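Periplasmic beta-glucosidase (Pseudomonas aeruginosa, PDB 6R5T) probably hydrolyses terminal, non-reducing beta-D-glucosyl residues of glycosides in the periplasm, releasing beta-D-glucose, as a glycoside hydrolase of family 3. Local coordinates at residues F75-A81 against G118-S124; R108-L112 against P168-M172; K428-V432 against V449-P453; A475-E479 against I495-Q499. The protein carries 1 engineered substitution. All coordinates share one frame; numbering follows the deposited sequence. Where two conformers were deposited one is given.

Overall arrangement
From the N terminus, strand 75-78 comes first; contact 1 pairs it with strand 121-122 and so closes the loop that holds helix 100-116. Contact 2 starts inside that loop, at 108-112, and ends beyond it at 168-172, so the two contacts cross; they also touch, Asp120 and Ser122 bonding to Met172. Both belong to the N-terminal barrel domain. Contacts 3 and 4 follow in series in the C-terminal domain, their centres about 34 to 38 Å from those of contacts 1 and 2. Contact 3 closes the loop round helix 436-442, contact 4 the loop from strand 472-478 to helix 497-508. Val432 and Asn431 meet Gln499 and Ser498, joining these two.

Contact 1: F75-A81 against G118-S124; sequences FHAYDVA and GLDMSFS. With BGC (beta-D-glucopyranose), chain C.
The sugar-binding end of two neighbouring parallel strands in the TIM-barrel-like domain is built here, with Asp79 and Phe123 side by side just past the strand ends. Asp79 holds two adjacent hydroxyls of the glucose with its carboxylate: OD1 accepts a hydrogen bond from BGC O2 at 2.5 Å and OD2 one from BGC O3 at 2.7 Å. Its OD1 also lies at the edge of the Phe123 ring, near the ring plane, 3.2 Å from Phe123 CB. The far end of that ring reaches back, CZ lying 3.5 Å from Ala77 CB.

Behind the pocket the backbones pair in parallel: Tyr78 N gives to Met121 O and Phe123 N to Tyr78 O. His76 O accepts from Asp120 N, with a weaker bond from Met121 N. Asp120 turns its side chain to the same strand, where OD2 takes His76 N on its anti lone pair at 2.9 Å, while OD1 pairs with Arg333. Met121, bent at its last torsion (chi3 -72°), brings SD and CE obliquely against Phe75, a Met-aromatic contact with SD 4.7 Å from the ring centroid. From the end of strand 121-122, Ser122 OG donates to Val80 O, in the loop after strand 75-78, at 2.8 Å. Lys176, which holds Phe123 O, also bonds the glucose. Ligand-binding loops at the C-terminal ends of parallel strands are the hallmark of a TIM-barrel active site.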
loop_
_atom_site.group_PDB
_atom_site.type_symbol
_atom_site.label_atom_id
_atom_site.label_comp_id
_atom_site.label_asym_id
_atom_site.label_seq_id
_atom_site.Cartn_x
_atom_site.Cartn_y
_atom_site.Cartn_z
ATOM N N PHE A 75 30.904 -25.245 7.621
ATOM C CA PHE A 75 29.877 -24.939 8.642
ATOM C C PHE A 75 28.514 -25.445 8.158
ATOM O O PHE A 75 28.275 -25.621 6.951
ATOM C CB PHE A 75 29.895 -23.470 9.068
ATOM C CG PHE A 75 29.336 -22.480 8.089
ATOM C CD1 PHE A 75 27.976 -22.341 7.895
ATOM C CD2 PHE A 75 30.166 -21.599 7.425
ATOM C CE1 PHE A 75 27.476 -21.368 7.032
ATOM C CE2 PHE A 75 29.682 -20.647 6.546
ATOM C CZ PHE A 75 28.330 -20.528 6.347
ATOM N N HIS A 76 27.633 -25.656 9.123
ATOM C CA HIS A 76 26.275 -26.210 8.897
ATOM C C HIS A 76 25.245 -25.233 9.437
ATOM O O HIS A 76 25.356 -24.840 10.618
ATOM C CB HIS A 76 26.116 -27.594 9.558
ATOM C CG HIS A 76 26.812 -28.664 8.801
ATOM N ND1 HIS A 76 28.185 -28.853 8.930
ATOM C CD2 HIS A 76 26.364 -29.577 7.892
ATOM C CE1 HIS A 76 28.517 -29.833 8.092
ATOM N NE2 HIS A 76 27.444 -30.303 7.477
ATOM N N ALA A 77 24.293 -24.878 8.587
ATOM C CA ALA A 77 23.255 -23.898 8.946
ATOM C C ALA A 77 21.869 -24.511 8.857
ATOM O O ALA A 77 21.639 -25.489 8.137
ATOM C CB ALA A 77 23.413 -22.670 8.073
ATOM N N TYR A 78 20.942 -23.828 9.531
ATOM C CA TYR A 78 19.503 -24.169 9.489
ATOM C C TYR A 78 18.671 -22.951 9.857
ATOM O O TYR A 78 19.180 -21.968 10.333
ATOM C CB TYR A 78 19.264 -25.327 10.425
ATOM C CG TYR A 78 17.962 -26.078 10.313
ATOM C CD1 TYR A 78 17.420 -26.430 9.090
ATOM C CD2 TYR A 78 17.308 -26.470 11.464
ATOM C CE1 TYR A 78 16.244 -27.157 8.998
ATOM C CE2 TYR A 78 16.140 -27.223 11.389
ATOM C CZ TYR A 78 15.623 -27.565 10.152
ATOM O OH TYR A 78 14.493 -28.329 10.057
ATOM N N ASP A 79 17.388 -23.049 9.576
ATOM C CA ASP A 79 16.342 -22.018 9.836
ATOM C C ASP A 79 15.784 -22.302 11.238
ATOM O O ASP A 79 14.694 -22.816 11.375
ATOM C CB ASP A 79 15.311 -22.064 8.716
ATOM C CG ASP A 79 15.792 -21.419 7.423
ATOM O OD1 ASP A 79 16.140 -20.207 7.482
ATOM O OD2 ASP A 79 15.783 -22.085 6.354
ATOM N N VAL A 80 16.556 -21.967 12.249
ATOM C CA VAL A 80 16.157 -22.052 13.659
ATOM C C VAL A 80 15.571 -20.687 14.000
ATOM O O VAL A 80 16.280 -19.785 14.352
ATOM C CB VAL A 80 17.319 -22.484 14.552
ATOM C CG1 VAL A 80 16.870 -22.572 15.958
ATOM C CG2 VAL A 80 17.879 -23.823 14.128
ATOM N N ALA A 81 14.296 -20.535 13.702
ATOM C CA ALA A 81 13.600 -19.226 13.733
ATOM C C ALA A 81 13.007 -18.953 15.119
ATOM O O ALA A 81 13.137 -17.835 15.601
ATOM C CB ALA A 81 12.535 -19.257 12.670
ATOM N N GLY A 118 24.814 -30.312 16.311
ATOM C CA GLY A 118 25.959 -30.098 15.413
ATOM C C GLY A 118 25.834 -28.883 14.524
ATOM O O GLY A 118 26.782 -28.580 13.768
ATOM N N LEU A 119 24.725 -28.145 14.605
ATOM C CA LEU A 119 24.635 -26.899 13.805
ATOM C C LEU A 119 25.504 -25.765 14.338
ATOM O O LEU A 119 25.618 -25.559 15.546
ATOM C CB LEU A 119 23.162 -26.465 13.773
ATOM C CG LEU A 119 22.297 -27.408 12.946
ATOM C CD1 LEU A 119 20.824 -27.245 13.343
ATOM C CD2 LEU A 119 22.518 -27.233 11.439
ATOM N N ASP A 120 26.050 -24.947 13.423
ATOM C CA ASP A 120 26.919 -23.811 13.743
ATOM C C ASP A 120 26.210 -22.471 13.540
ATOM O O ASP A 120 26.739 -21.471 13.991
ATOM C CB ASP A 120 28.125 -23.758 12.812
ATOM C CG ASP A 120 28.933 -25.036 12.735
ATOM O OD1 ASP A 120 29.446 -25.441 13.817
ATOM O OD2 ASP A 120 28.933 -25.681 11.668
ATOM N N MET A 121 25.110 -22.447 12.782
ATOM C CA MET A 121 24.540 -21.164 12.305
ATOM C C MET A 121 23.023 -21.301 12.139
ATOM O O MET A 121 22.534 -22.327 11.673
ATOM C CB MET A 121 25.173 -20.744 10.987
ATOM C CG MET A 121 24.527 -19.477 10.412
ATOM S SD MET A 121 25.155 -19.061 8.754
ATOM C CE MET A 121 26.781 -18.494 9.181
ATOM N N SER A 122 22.318 -20.254 12.530
ATOM C CA SER A 122 20.897 -20.115 12.166
ATOM C C SER A 122 20.714 -18.925 11.234
ATOM O O SER A 122 21.266 -17.856 11.483
ATOM C CB SER A 122 20.019 -19.968 13.376
ATOM O OG SER A 122 18.644 -19.892 12.941
ATOM N N PHE A 123 19.808 -19.111 10.280
ATOM C CA PHE A 123 19.300 -17.976 9.476
ATOM C C PHE A 123 18.208 -17.295 10.304
ATOM O O PHE A 123 17.018 -17.539 10.082
ATOM C CB PHE A 123 18.789 -18.513 8.157
ATOM C CG PHE A 123 19.812 -19.261 7.334
ATOM C CD1 PHE A 123 21.084 -18.769 7.134
ATOM C CD2 PHE A 123 19.463 -20.446 6.740
ATOM C CE1 PHE A 123 21.983 -19.495 6.360
ATOM C CE2 PHE A 123 20.360 -21.165 5.980
ATOM C CZ PHE A 123 21.606 -20.665 5.785
ATOM N N SER A 124 18.625 -16.509 11.253
ATOM C CA SER A 124 17.780 -15.885 12.307
ATOM C C SER A 124 18.672 -14.878 13.016
ATOM O O SER A 124 19.877 -15.085 13.044
ATOM C CB SER A 124 17.269 -16.963 13.245
ATOM O OG SER A 124 16.385 -16.497 14.279
HETATM C C2 BGC C . 15.439 -18.798 4.811
HETATM C C3 BGC C . 15.974 -19.590 3.601
HETATM C C4 BGC C . 14.737 -19.891 2.712
HETATM C C5 BGC C . 14.164 -18.530 2.280
HETATM C C6 BGC C . 12.907 -18.657 1.448
HETATM C C1 BGC C . 14.732 -17.533 4.310
HETATM O O1 BGC C . 14.190 -16.961 5.460
HETATM O O2 BGC C . 16.439 -18.404 5.742
HETATM O O3 BGC C . 16.530 -20.834 4.071
HETATM O O4 BGC C . 15.196 -20.622 1.562
HETATM O O5 BGC C . 13.677 -17.876 3.415
HETATM O O6 BGC C . 12.452 -17.357 1.054
HETATM O O HOH W 1 29.938 -28.044 11.081
HETATM O O HOH W 2 13.879 -15.608 13.882
#

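Contact 2: R108-L112 against P168-M172; sequences RISAL and PDSIM
Arg108 meets Asp169 end-on with its guanidinium, and the two side chains run roughly perpendicular. NH1 and NH2 both donate to one atom, the backbone Asp169 O, at 2.9 Å from NH1 and 3.0 Å from NH2. That oxygen lies almost exactly in the guanidinium plane, only 2° out of it, whereas both nitrogens approach it from the same face of the carbonyl plane. CG of Arg108 stands anti to the backbone N, and bends at chi2 and chi3 then fold the chain over toward the loop. The carboxylate of Asp169 is turned differently, its plane 62° from the guanidinium. Its OD2 is 4.0 Å from Arg108 NH1 and well out of the guanidinium plane, so this long salt bridge is a matter of charge alone, with no N-H directed at the oxygen. A third nitrogen, Arg108 NE, bonds to Ala159 O, so all three nitrogens of the group are bonded, which should restrict its rotation.

One helical turn on, the contact becomes apolar. Ala111 points its CB at Ile171, whose CG1 lies 3.9 Å away, and Ile171 CD1 covers the same alanine at 3.9 Å from its CA. CG1 of Ile171 is flanked by its own N and C (chi1 65°), which carries this branch to the helix.

The contact thus binds helix 100-116 to the loop between helix 146-161 and strand 172-178. Tyr160 of helix 146-161 packs on both Ala111 and Ile171, and Ile171 also touches Ser122 of strand 121-122.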
loop_
_atom_site.group_PDB
_atom_site.type_symbol
_atom_site.label_atom_id
_atom_site.label_comp_id
_atom_site.label_asym_id
_atom_site.label_seq_id
_atom_site.Cartn_x
_atom_site.Cartn_y
_atom_site.Cartn_z
ATOM N N ARG A 108 18.353 -18.600 23.360
ATOM C CA ARG A 108 19.440 -19.362 24.055
ATOM C C ARG A 108 19.145 -20.852 23.956
ATOM O O ARG A 108 20.048 -21.643 23.585
ATOM C CB ARG A 108 19.580 -18.942 25.515
ATOM C CG ARG A 108 20.675 -19.711 26.258
ATOM C CD ARG A 108 22.042 -19.035 26.162
ATOM N NE ARG A 108 22.664 -18.950 24.841
ATOM C CZ ARG A 108 23.292 -19.937 24.180
ATOM N NH1 ARG A 108 23.417 -21.164 24.694
ATOM N NH2 ARG A 108 23.830 -19.675 22.998
ATOM N N ILE A 109 17.942 -21.261 24.304
ATOM C CA ILE A 109 17.564 -22.683 24.248
ATOM C C ILE A 109 17.618 -23.151 22.803
ATOM O O ILE A 109 18.042 -24.301 22.524
ATOM C CB ILE A 109 16.178 -22.901 24.871
ATOM C CG1 ILE A 109 16.215 -22.596 26.368
ATOM C CG2 ILE A 109 15.633 -24.261 24.546
ATOM C CD1 ILE A 109 16.986 -23.575 27.184
ATOM N N SER A 110 17.152 -22.337 21.859
ATOM C CA SER A 110 17.214 -22.728 20.431
ATOM C C SER A 110 18.681 -23.026 20.049
ATOM O O SER A 110 18.965 -23.973 19.365
ATOM C CB SER A 110 16.696 -21.603 19.539
ATOM O OG SER A 110 15.305 -21.366 19.747
ATOM N N ALA A 111 19.574 -22.148 20.451
ATOM C CA ALA A 111 21.013 -22.265 20.107
ATOM C C ALA A 111 21.595 -23.502 20.796
ATOM O O ALA A 111 22.342 -24.251 20.152
ATOM C CB ALA A 111 21.744 -21.036 20.535
ATOM N N LEU A 112 21.253 -23.693 22.048
ATOM C CA LEU A 112 21.695 -24.885 22.844
ATOM C C LEU A 112 21.267 -26.138 22.095
ATOM O O LEU A 112 22.089 -27.054 21.838
ATOM C CB LEU A 112 21.033 -24.824 24.230
ATOM C CG LEU A 112 21.413 -25.927 25.214
ATOM C CD1 LEU A 112 21.090 -25.485 26.651
ATOM C CD2 LEU A 112 20.680 -27.211 24.879
ATOM N N PRO A 168 30.668 -24.520 22.331
ATOM C CA PRO A 168 29.869 -25.566 21.743
ATOM C C PRO A 168 28.360 -25.378 21.918
ATOM O O PRO A 168 27.665 -26.104 21.298
ATOM C CB PRO A 168 30.270 -26.861 22.467
ATOM C CG PRO A 168 31.437 -26.500 23.358
ATOM C CD PRO A 168 31.515 -25.001 23.445
ATOM N N ASP A 169 27.906 -24.451 22.763
ATOM C CA ASP A 169 26.457 -24.210 22.888
ATOM C C ASP A 169 26.096 -22.858 22.238
ATOM O O ASP A 169 25.003 -22.356 22.540
ATOM C CB ASP A 169 26.027 -24.297 24.344
ATOM C CG ASP A 169 26.719 -23.329 25.280
ATOM O OD1 ASP A 169 27.708 -22.642 24.881
ATOM O OD2 ASP A 169 26.270 -23.273 26.434
ATOM N N SER A 170 26.983 -22.279 21.445
ATOM C CA SER A 170 26.739 -21.041 20.661
ATOM C C SER A 170 26.448 -21.443 19.223
ATOM O O SER A 170 27.014 -22.429 18.718
ATOM C CB SER A 170 27.901 -20.088 20.713
ATOM O OG SER A 170 28.058 -19.520 22.007
ATOM N N ILE A 171 25.708 -20.590 18.509
ATOM C CA ILE A 171 25.587 -20.625 17.036
ATOM C C ILE A 171 25.773 -19.198 16.551
ATOM O O ILE A 171 25.450 -18.209 17.279
ATOM C CB ILE A 171 24.271 -21.226 16.533
ATOM C CG1 ILE A 171 23.062 -20.349 16.932
ATOM C CG2 ILE A 171 24.141 -22.666 16.993
ATOM C CD1 ILE A 171 21.729 -20.894 16.497
ATOM N N MET A 172 26.171 -19.059 15.302
ATOM C CA MET A 172 26.269 -17.738 14.661
ATOM C C MET A 172 24.881 -17.320 14.164
ATOM O O MET A 172 24.120 -18.159 13.670
ATOM C CB MET A 172 27.216 -17.788 13.459
ATOM C CG MET A 172 27.319 -16.491 12.746
ATOM S SD MET A 172 28.662 -16.467 11.478
ATOM C CE MET A 172 30.087 -16.537 12.562
#

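Contact 3: K428-V432 against V449-P453; sequences KGANV and VEVDP
Lys428 sends its side chain along Asp452 to reach Glu450. From CB, which points toward the facing loop, CG lies anti to the backbone N (chi1 -166°), and the chain stays extended to its tip. CD passes 4.1 Å from Asp452 CB, the two side chains running alongside in opposite senses, and CE comes to 4.1 Å from Glu450 O. At the tip, NZ donates to Glu450 O at 2.9 Å, coming from above the carbonyl plane, 54° out of it, and makes a weak bond to Asn431 OD1 as well. The carboxylates of Glu450 and Asp452 do not touch this ammonium but are near enough that they could still steady its charge; that of Asp452 is paired with Arg454.

The two loops flank helix 436-442 in the C-terminal domain of this family 3 enzyme, the first leaving edge strand 423-427 and the second leading toward helix 456-468. Between them Asn431 works like a peptide unit: its OD1 accepts from Asp452 N at 2.8 Å, and ND2 donates nearly straight (176°) to Asp452 O at 3.2 Å, on a lone pair of that oxygen. This two-bond grip on one residue's backbone holds the amide from flipping. A water adds a bridge, donating to Glu450 O and accepting from Val432 N. Farther on, Val432 and Val449 meet tip to tip, with CG2 of the former 3.5 Å from CG1 of the latter, tighter than usual for two methyls.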
loop_
_atom_site.group_PDB
_atom_site.type_symbol
_atom_site.label_atom_id
_atom_site.label_comp_id
_atom_site.label_asym_id
_atom_site.label_seq_id
_atom_site.Cartn_x
_atom_site.Cartn_y
_atom_site.Cartn_z
ATOM N N LYS A 428 -14.988 -31.228 15.812
ATOM C CA LYS A 428 -14.166 -30.420 14.897
ATOM C C LYS A 428 -14.928 -29.177 14.451
ATOM O O LYS A 428 -14.277 -28.078 14.332
ATOM C CB LYS A 428 -13.742 -31.239 13.695
ATOM C CG LYS A 428 -12.646 -30.561 12.912
ATOM C CD LYS A 428 -12.118 -31.390 11.843
ATOM C CE LYS A 428 -11.103 -30.617 11.045
ATOM N NZ LYS A 428 -10.237 -31.543 10.304
ATOM N N GLY A 429 -16.211 -29.293 14.083
ATOM C CA GLY A 429 -17.019 -28.099 13.789
ATOM C C GLY A 429 -16.949 -27.615 12.369
ATOM O O GLY A 429 -17.962 -27.307 11.791
ATOM N N ALA A 430 -15.731 -27.483 11.825
ATOM C CA ALA A 430 -15.511 -27.046 10.458
ATOM C C ALA A 430 -14.101 -27.485 10.087
ATOM O O ALA A 430 -13.283 -27.608 10.951
ATOM C CB ALA A 430 -15.651 -25.552 10.334
ATOM N N ASN A 431 -13.864 -27.600 8.802
ATOM C CA ASN A 431 -12.491 -27.683 8.295
ATOM C C ASN A 431 -11.886 -26.272 8.362
ATOM O O ASN A 431 -12.635 -25.273 8.481
ATOM C CB ASN A 431 -12.496 -28.235 6.870
ATOM C CG ASN A 431 -12.706 -29.734 6.842
ATOM O OD1 ASN A 431 -12.142 -30.463 7.650
ATOM N ND2 ASN A 431 -13.523 -30.132 5.890
ATOM N N VAL A 432 -10.569 -26.181 8.263
ATOM C CA VAL A 432 -9.878 -24.865 8.401
ATOM C C VAL A 432 -10.388 -23.907 7.332
ATOM O O VAL A 432 -10.435 -22.681 7.545
ATOM C CB VAL A 432 -8.352 -24.971 8.377
ATOM C CG1 VAL A 432 -7.803 -25.752 9.532
ATOM C CG2 VAL A 432 -7.794 -25.513 7.107
ATOM N N VAL A 449 -2.937 -30.245 6.249
ATOM C CA VAL A 449 -4.289 -29.979 6.771
ATOM C C VAL A 449 -5.121 -31.247 6.627
ATOM O O VAL A 449 -5.390 -31.607 5.505
ATOM C CB VAL A 449 -4.944 -28.803 6.043
ATOM C CG1 VAL A 449 -6.378 -28.594 6.469
ATOM C CG2 VAL A 449 -4.108 -27.549 6.286
ATOM N N GLU A 450 -5.632 -31.712 7.760
ATOM C CA GLU A 450 -6.573 -32.852 7.837
ATOM C C GLU A 450 -7.937 -32.347 7.404
ATOM O O GLU A 450 -8.476 -31.377 7.995
ATOM C CB GLU A 450 -6.671 -33.410 9.252
ATOM C CG GLU A 450 -5.329 -33.750 9.878
ATOM C CD GLU A 450 -5.296 -34.961 10.808
ATOM O OE1 GLU A 450 -4.279 -35.130 11.528
ATOM O OE2 GLU A 450 -6.273 -35.755 10.792
ATOM N N VAL A 451 -8.491 -32.953 6.377
ATOM C CA VAL A 451 -9.801 -32.572 5.849
ATOM C C VAL A 451 -10.785 -33.629 6.351
ATOM O O VAL A 451 -10.618 -34.855 6.049
ATOM C CB VAL A 451 -9.724 -32.468 4.319
ATOM C CG1 VAL A 451 -11.063 -32.112 3.741
ATOM C CG2 VAL A 451 -8.655 -31.444 3.908
ATOM N N ASP A 452 -11.740 -33.195 7.157
ATOM C CA ASP A 452 -12.877 -34.041 7.534
ATOM C C ASP A 452 -13.680 -34.206 6.259
ATOM O O ASP A 452 -14.031 -33.230 5.602
ATOM C CB ASP A 452 -13.683 -33.382 8.641
ATOM C CG ASP A 452 -14.735 -34.298 9.245
ATOM O OD1 ASP A 452 -15.599 -34.816 8.485
ATOM O OD2 ASP A 452 -14.707 -34.433 10.459
ATOM N N PRO A 453 -14.012 -35.450 5.854
ATOM C CA PRO A 453 -14.732 -35.640 4.601
ATOM C C PRO A 453 -16.240 -35.367 4.716
ATOM O O PRO A 453 -16.923 -35.375 3.712
ATOM C CB PRO A 453 -14.490 -37.139 4.324
ATOM C CG PRO A 453 -14.328 -37.763 5.671
ATOM C CD PRO A 453 -13.718 -36.700 6.573
HETATM O O HOH W 3 -9.276 -28.827 8.528
#

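Contact 4: A475-E479 against I495-Q499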
loop_
_atom_site.group_PDB
_atom_site.type_symbol
_atom_site.label_atom_id
_atom_site.label_comp_id
_atom_site.label_asym_id
_atom_site.label_seq_id
_atom_site.Cartn_x
_atom_site.Cartn_y
_atom_site.Cartn_z
ATOM N N ALA A 475 -13.960 -22.338 21.612
ATOM C CA ALA A 475 -13.840 -22.476 20.156
ATOM C C ALA A 475 -12.385 -22.168 19.787
ATOM O O ALA A 475 -11.905 -21.070 20.091
ATOM C CB ALA A 475 -14.789 -21.568 19.444
ATOM N N VAL A 476 -11.700 -23.105 19.184
ATOM C CA VAL A 476 -10.271 -23.005 18.833
ATOM C C VAL A 476 -10.245 -22.861 17.310
ATOM O O VAL A 476 -10.445 -23.817 16.570
ATOM C CB VAL A 476 -9.410 -24.176 19.342
ATOM C CG1 VAL A 476 -7.939 -23.817 19.215
ATOM C CG2 VAL A 476 -9.755 -24.556 20.769
ATOM N N VAL A 477 -10.027 -21.637 16.872
ATOM C CA VAL A 477 -10.295 -21.216 15.496
ATOM C C VAL A 477 -9.182 -20.286 15.027
ATOM O O VAL A 477 -8.415 -19.753 15.856
ATOM C CB VAL A 477 -11.653 -20.519 15.397
ATOM C CG1 VAL A 477 -12.778 -21.528 15.546
ATOM C CG2 VAL A 477 -11.798 -19.361 16.375
ATOM N N GLY A 478 -9.124 -20.091 13.708
ATOM C CA GLY A 478 -8.234 -19.089 13.113
ATOM C C GLY A 478 -7.548 -19.668 11.891
ATOM O O GLY A 478 -8.170 -20.380 11.118
ATOM N N GLU A 479 -6.266 -19.406 11.736
ATOM C CA GLU A 479 -5.498 -19.805 10.540
ATOM C C GLU A 479 -4.759 -21.103 10.804
ATOM O O GLU A 479 -4.329 -21.348 11.923
ATOM C CB GLU A 479 -4.460 -18.735 10.149
ATOM C CG GLU A 479 -5.042 -17.382 9.836
ATOM C CD GLU A 479 -3.934 -16.372 9.491
ATOM O OE1 GLU A 479 -2.890 -16.379 10.176
ATOM O OE2 GLU A 479 -4.147 -15.571 8.522
ATOM N N ILE A 495 -11.079 -14.485 10.115
ATOM C CA ILE A 495 -11.098 -15.945 10.314
ATOM C C ILE A 495 -11.708 -16.533 9.055
ATOM O O ILE A 495 -12.650 -16.006 8.473
ATOM C CB ILE A 495 -11.900 -16.245 11.588
ATOM C CG1 ILE A 495 -11.203 -15.750 12.852
ATOM C CG2 ILE A 495 -12.262 -17.704 11.690
ATOM C CD1 ILE A 495 -12.008 -15.859 14.137
ATOM N N PRO A 496 -11.228 -17.706 8.593
ATOM C CA PRO A 496 -11.841 -18.324 7.421
ATOM C C PRO A 496 -13.364 -18.489 7.544
ATOM O O PRO A 496 -13.873 -18.791 8.619
ATOM C CB PRO A 496 -11.151 -19.679 7.317
ATOM C CG PRO A 496 -9.779 -19.399 7.948
ATOM C CD PRO A 496 -10.053 -18.442 9.084
ATOM N N ALA A 497 -14.053 -18.350 6.415
ATOM C CA ALA A 497 -15.525 -18.327 6.366
ATOM C C ALA A 497 -16.129 -19.598 6.971
ATOM O O ALA A 497 -17.165 -19.494 7.649
ATOM C CB ALA A 497 -16.001 -18.141 4.950
ATOM N N SER A 498 -15.539 -20.760 6.731
ATOM C CA SER A 498 -16.128 -22.029 7.252
ATOM C C SER A 498 -16.184 -21.933 8.775
ATOM O O SER A 498 -17.155 -22.428 9.425
ATOM C CB SER A 498 -15.386 -23.246 6.832
ATOM O OG SER A 498 -14.009 -23.126 7.217
ATOM N N GLN A 499 -15.138 -21.360 9.371
ATOM C CA GLN A 499 -15.058 -21.221 10.830
ATOM C C GLN A 499 -15.965 -20.084 11.337
ATOM O O GLN A 499 -16.437 -20.172 12.472
ATOM C CB GLN A 499 -13.605 -21.060 11.223
ATOM C CG GLN A 499 -12.750 -22.281 10.920
ATOM C CD GLN A 499 -11.316 -21.975 11.270
ATOM O OE1 GLN A 499 -11.064 -21.728 12.452
ATOM N NE2 GLN A 499 -10.411 -21.945 10.287
#
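Gln499 and Gly478 supply the hydrogen bonds between the strand end and the helix start. The amide of Gln499 reads both polar atoms of the glycine backbone: OE1 accepts from Gly478 N at 2.8 Å, a fairly straight bond (163° at the hydrogen), and NE2 donates to Gly478 O at 2.9 Å. The second bond lies in the plane of the Gly478 carbonyl, though that oxygen is tilted 20° from the amide plane of Gln499. The side chain reaches across because its CG lies anti to the carbonyl carbon (chi1 -65°) and the chain then extends. NE2 has a further acceptor in Val432 O, so both ends of the amide are satisfied in this buried place and its rotation is fixed. Gly478 itself has a positive phi, at which glycine is readily accommodated.

Close van der Waals contacts surround these bonds. Gln499 OE1 also lies 3.2 Å from Val477 CB. Pro496, at the N-cap position of the helix, sets its CD 3.4 Å from Gly478 O. Purely apolar contact is slight: Val477 CG2 and Ile495 CD1 come within 4.2 Å, their side chains crossing at a slant.

The segments belong to a beta-alpha-beta unit, strand 472-478, helix 497-508 and strand 513-518, and join the C-terminal end of its first strand to the N-terminus of its helix. Leu503, a turn further along that helix, packs on Val477 and Ile495, while Val477 pairs by its backbone with Val516 and Met518 of the next strand.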